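Local atomic coordinates of aminotransferase class-III (Ochrobactrum anthropi, PDB entry 5GHG), a protein that probably catalyses the transfer of amino groups between amines and carbonyl compounds, as an omega-transaminase that uses a pyridoxal phosphate cofactor. Residues Asp96-Leu101 with Ala112-Ser117; Ser292-Ser297 with His328-Ala333. The protein carries 1 engineered substitution. All coordinates share one frame; numbering follows the deposited sequence.

Contact 1: Asp96-Leu101 with Ala112-Ser117. With PMP (4'-deoxy-4'-aminopyridoxal-5'-phosphate), chain C.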
# COMPACT_ATOMS: atom_id res chain seq x y z
N ASP B 96 3.44 -18.56 11.43
CA ASP B 96 4.36 -18.35 12.53
C ASP B 96 4.37 -16.89 13.00
O ASP B 96 4.45 -16.62 14.20
CB ASP B 96 5.77 -18.77 12.12
CG ASP B 96 5.92 -20.27 11.98
OD1 ASP B 96 5.05 -21.01 12.47
OD2 ASP B 96 6.90 -20.70 11.38
N LEU B 97 4.32 -15.95 12.06
CA LEU B 97 4.37 -14.54 12.45
C LEU B 97 3.09 -14.12 13.17
O LEU B 97 3.15 -13.39 14.17
CB LEU B 97 4.62 -13.66 11.22
CG LEU B 97 4.71 -12.15 11.51
CD1 LEU B 97 5.81 -11.82 12.49
CD2 LEU B 97 4.95 -11.40 10.20
N ALA B 98 1.93 -14.54 12.65
CA ALA B 98 0.67 -14.24 13.32
C ALA B 98 0.69 -14.76 14.76
O ALA B 98 0.29 -14.05 15.69
CB ALA B 98 -0.50 -14.84 12.55
N GLU B 99 1.14 -15.99 14.94
CA GLU B 99 1.19 -16.57 16.27
C GLU B 99 2.14 -15.78 17.18
O GLU B 99 1.81 -15.47 18.33
CB GLU B 99 1.63 -18.03 16.20
CG GLU B 99 1.53 -18.74 17.53
CD GLU B 99 2.13 -20.14 17.49
OE1 GLU B 99 2.39 -20.67 16.38
OE2 GLU B 99 2.35 -20.70 18.59
N LYS B 100 3.32 -15.43 16.66
CA LYS B 100 4.28 -14.65 17.43
C LYS B 100 3.71 -13.29 17.84
O LYS B 100 3.87 -12.87 18.99
CB LYS B 100 5.56 -14.49 16.63
CG LYS B 100 6.55 -13.54 17.21
CD LYS B 100 7.15 -14.11 18.48
CE LYS B 100 8.00 -15.34 18.16
NZ LYS B 100 8.63 -15.89 19.41
N LEU B 101 3.02 -12.60 16.92
CA LEU B 101 2.51 -11.27 17.24
C LEU B 101 1.41 -11.33 18.28
O LEU B 101 1.33 -10.47 19.16
CB LEU B 101 2.01 -10.57 15.98
CG LEU B 101 3.08 -10.18 14.94
CD1 LEU B 101 2.41 -9.49 13.75
CD2 LEU B 101 4.12 -9.30 15.57
N ALA B 112 -4.47 -11.94 14.11
CA ALA B 112 -3.57 -11.04 13.40
C ALA B 112 -3.91 -11.04 11.92
O ALA B 112 -4.18 -12.09 11.33
CB ALA B 112 -2.11 -11.46 13.60
N TYR B 113 -3.91 -9.86 11.31
CA TYR B 113 -4.14 -9.67 9.88
C TYR B 113 -2.95 -8.93 9.28
O TYR B 113 -2.37 -8.06 9.93
CB TYR B 113 -5.41 -8.85 9.62
CG TYR B 113 -6.68 -9.45 10.20
CD1 TYR B 113 -6.95 -9.41 11.57
CD2 TYR B 113 -7.62 -10.05 9.36
CE1 TYR B 113 -8.12 -9.97 12.08
CE2 TYR B 113 -8.81 -10.57 9.86
CZ TYR B 113 -9.05 -10.53 11.21
OH TYR B 113 -10.20 -11.10 11.70
N PHE B 114 -2.60 -9.25 8.03
CA PHE B 114 -1.43 -8.67 7.39
C PHE B 114 -1.78 -7.83 6.18
O PHE B 114 -2.72 -8.15 5.44
CB PHE B 114 -0.41 -9.76 7.00
CG PHE B 114 0.13 -10.50 8.19
CD1 PHE B 114 1.06 -9.90 9.00
CD2 PHE B 114 -0.34 -11.75 8.51
CE1 PHE B 114 1.54 -10.55 10.14
CE2 PHE B 114 0.13 -12.41 9.63
CZ PHE B 114 1.08 -11.82 10.44
N THR B 115 -1.03 -6.74 6.01
CA THR B 115 -1.10 -5.88 4.83
C THR B 115 0.32 -5.53 4.43
O THR B 115 1.29 -6.00 5.04
CB THR B 115 -1.90 -4.59 5.11
OG1 THR B 115 -1.19 -3.80 6.08
CG2 THR B 115 -3.29 -4.91 5.66
N ASN B 116 0.47 -4.70 3.41
CA ASN B 116 1.79 -4.24 3.05
C ASN B 116 2.23 -3.02 3.83
O ASN B 116 3.39 -2.93 4.25
CB ASN B 116 1.84 -3.95 1.55
CG ASN B 116 1.47 -5.15 0.72
OD1 ASN B 116 2.20 -6.13 0.69
ND2 ASN B 116 0.30 -5.09 0.08
N SER B 117 1.32 -2.09 4.07
CA SER B 117 1.66 -0.79 4.63
C SER B 117 0.80 -0.50 5.85
O SER B 117 -0.27 -1.07 6.03
CB SER B 117 1.45 0.32 3.59
OG SER B 117 0.08 0.40 3.26
N1 PMP C . 0.53 5.19 11.23
C2 PMP C . 1.62 5.84 11.72
C2A PMP C . 1.66 6.22 13.17
C3 PMP C . 2.70 6.19 10.87
O3 PMP C . 3.73 6.92 11.41
C4 PMP C . 2.67 5.82 9.50
C4A PMP C . 3.81 6.07 8.53
N4A PMP C . 4.46 7.35 8.69
C5 PMP C . 1.51 5.13 9.04
C6 PMP C . 0.50 4.78 9.92
C5A PMP C . 1.34 4.72 7.61
O4P PMP C . 2.27 3.68 7.27
P PMP C . 2.73 3.51 5.71
O1P PMP C . 1.51 3.47 4.86
O2P PMP C . 3.50 2.21 5.71
O3P PMP C . 3.58 4.70 5.32
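Leu97 meets the ring of Phe114 at a slant where helix 93-104 packs on strand 111-115, an outermost strand, within this chain, of the large-domain sheet of a fold-type I, pyridoxal phosphate-dependent aminotransferase. The axis of 96-101 passes 8.4 Å from that of 112-115, at 125° between their N-to-C directions. With CG anti to its backbone N (chi1 -179°), Leu97 brings CD2 to 3.5 Å from Phe114 CE1, and its CG also lies against the CE1-CZ side of the ring. The following residue contributes backbone as well as side chain: Ala98 N sits in the ring plane, 3.6 Å from Phe114 CZ at the edge. Ala98 CB is 3.9 Å from Phe114 CE2 and equally close to Ala112 CB, two methyl groups that let helix and strand come near. One turn on from Leu97, Leu101 meets the ring tip to tip, its CD1 touching CE1. The ring thus fills the space between the two leucines and the helix backbone, while Ile296 adds to its packing. An alanine in place of Phe114 would probably open a gap at this interface and leave Leu97 and Leu101 without the ring against which they rest. Past the end of the strand the chain reaches the cofactor. Thr115 OG1 donates to Ser117 O at 2.9 Å, tilted 33° from the carbonyl plane, and Ser117 OG caps helix 118-135 at Glu120 N. Ser117 CB lies 3.4 Å from the cofactor phosphate oxygen O1P.

Contact 2: Ser292-Ser297 with His328-Ala333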
# COMPACT_ATOMS: atom_id res chain seq x y z
N SER B 292 11.78 -2.28 8.22
CA SER B 292 11.59 -1.83 6.84
C SER B 292 12.46 -2.57 5.83
O SER B 292 12.62 -2.11 4.70
CB SER B 292 11.84 -0.32 6.71
OG SER B 292 10.78 0.40 7.32
N TYR B 293 13.05 -3.72 6.19
CA TYR B 293 13.86 -4.44 5.21
C TYR B 293 13.00 -4.97 4.07
O TYR B 293 13.49 -5.17 2.96
CB TYR B 293 14.64 -5.56 5.87
CG TYR B 293 15.98 -5.14 6.42
CD1 TYR B 293 16.10 -4.05 7.27
CD2 TYR B 293 17.15 -5.85 6.10
CE1 TYR B 293 17.34 -3.66 7.79
CE2 TYR B 293 18.39 -5.47 6.62
CZ TYR B 293 18.48 -4.39 7.46
OH TYR B 293 19.71 -4.01 7.97
N LEU B 294 11.71 -5.21 4.35
CA LEU B 294 10.70 -5.48 3.34
C LEU B 294 9.39 -4.87 3.83
O LEU B 294 9.18 -4.77 5.03
CB LEU B 294 10.50 -6.98 3.08
CG LEU B 294 11.62 -7.69 2.33
CD1 LEU B 294 11.28 -9.15 2.11
CD2 LEU B 294 11.86 -6.98 0.98
N PRO B 295 8.50 -4.46 2.92
CA PRO B 295 7.21 -3.89 3.34
C PRO B 295 6.31 -4.98 3.92
O PRO B 295 6.04 -5.99 3.26
CB PRO B 295 6.62 -3.35 2.02
CG PRO B 295 7.69 -3.49 0.98
CD PRO B 295 8.68 -4.48 1.45
N ILE B 296 5.84 -4.76 5.14
CA ILE B 296 4.81 -5.60 5.74
C ILE B 296 4.24 -4.86 6.95
O ILE B 296 4.95 -4.15 7.66
CB ILE B 296 5.35 -6.99 6.14
CG1 ILE B 296 4.24 -7.82 6.77
CG2 ILE B 296 6.50 -6.83 7.12
CD1 ILE B 296 4.61 -9.29 7.01
N SER B 297 2.94 -5.02 7.16
CA SER B 297 2.27 -4.43 8.31
C SER B 297 1.25 -5.44 8.82
O SER B 297 0.94 -6.42 8.14
CB SER B 297 1.60 -3.10 7.96
OG SER B 297 2.55 -2.24 7.35
N HIS B 328 2.54 -11.76 2.69
CA HIS B 328 3.58 -12.15 1.76
C HIS B 328 4.62 -13.00 2.49
O HIS B 328 5.20 -12.54 3.47
CB HIS B 328 4.24 -10.93 1.14
CG HIS B 328 5.07 -11.28 -0.07
ND1 HIS B 328 6.27 -11.94 0.03
CD2 HIS B 328 4.84 -11.09 -1.39
CE1 HIS B 328 6.76 -12.14 -1.17
NE2 HIS B 328 5.91 -11.64 -2.05
N PRO B 329 4.88 -14.23 2.03
CA PRO B 329 5.73 -15.13 2.83
C PRO B 329 7.17 -14.68 2.96
O PRO B 329 7.79 -14.97 3.99
CB PRO B 329 5.63 -16.47 2.08
CG PRO B 329 5.21 -16.09 0.68
CD PRO B 329 4.34 -14.89 0.83
N VAL B 330 7.72 -13.98 1.97
CA VAL B 330 9.09 -13.50 2.10
C VAL B 330 9.15 -12.37 3.13
O VAL B 330 10.03 -12.35 4.01
CB VAL B 330 9.66 -13.04 0.75
CG1 VAL B 330 11.13 -12.63 0.90
CG2 VAL B 330 9.53 -14.15 -0.30
N ALA B 331 8.22 -11.43 3.05
CA ALA B 331 8.17 -10.35 4.04
C ALA B 331 7.92 -10.89 5.43
O ALA B 331 8.55 -10.43 6.40
CB ALA B 331 7.10 -9.33 3.65
N ALA B 332 7.04 -11.88 5.56
CA ALA B 332 6.79 -12.48 6.87
C ALA B 332 8.05 -13.14 7.42
O ALA B 332 8.34 -13.04 8.60
CB ALA B 332 5.66 -13.49 6.81
N ALA B 333 8.81 -13.85 6.56
CA ALA B 333 10.02 -14.50 7.03
C ALA B 333 11.03 -13.48 7.53
O ALA B 333 11.73 -13.70 8.52
CB ALA B 333 10.63 -15.36 5.91
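Ile296 and Ala331 meet at the level of their first side-chain carbons, with Ile296 CB 3.8 Å from Ala331 CB. From there the isoleucine runs on extended: CG1 stands anti to the backbone N (chi1 180°) and sends CD1 in toward the first turn of the helix, across its axis. At the tip, CD1 comes to 3.8 Å from Ala332 N and 4.3 Å from Ala332 CB, so the methyl group lies closer to backbone than to side chain. Next to it, Pro295 O approaches Ala331 CB to 3.5 Å, a van der Waals contact of carbonyl oxygen with methyl group. Leu294 covers the other flank, crossing Val330 obliquely with its CD1 3.7 Å from Val330 CG1. In fold terms, the loop between strands 282-285 and 297-301 of the large-domain sheet, which also holds the cofactor-pocket residue Lys287, here lies on the first turn of helix 329-344. That turn is capped by His328 at the N-cap position. Val330 N donates to His328 ND1 at 3.2 Å, an imperfectly straight bond (138°) whose donor sits 19° out of the imidazole plane. His328 NE2 bonds to Ser292 O of the second subunit. With ND1 accepting and NE2 facing a carbonyl oxygen, the ring proton probably resides on NE2. The exchange is mutual, since Ser292 O receives NE2 of His328 of the second subunit, and Leu294 packs on Leu294 of that subunit.

Overall arrangement
The two contacts, whose centres lie 10 Å apart, share one apolar layer and meet at the sheet through Ser297. Contact 1 supplies Leu97 and Phe114, which pack against Ile296 of contact 2, and Leu97 also touches Ala332. Strand 111-115 then pairs antiparallel with strand 297-301: Ser297 N bonds to Thr115 O at 2.9 Å, and Ser297 OG probably bonds to Asn116 O at 3.3 Å. Ser117 borders the cofactor phosphate directly, next to Gly118 and Ser119, whereas the side chain of Pro295 is about 7 Å from the bound cofactor, between nearest atoms. Both contacts also touch the second subunit, whose Thr324 hydrogen-bonds to the same cofactor.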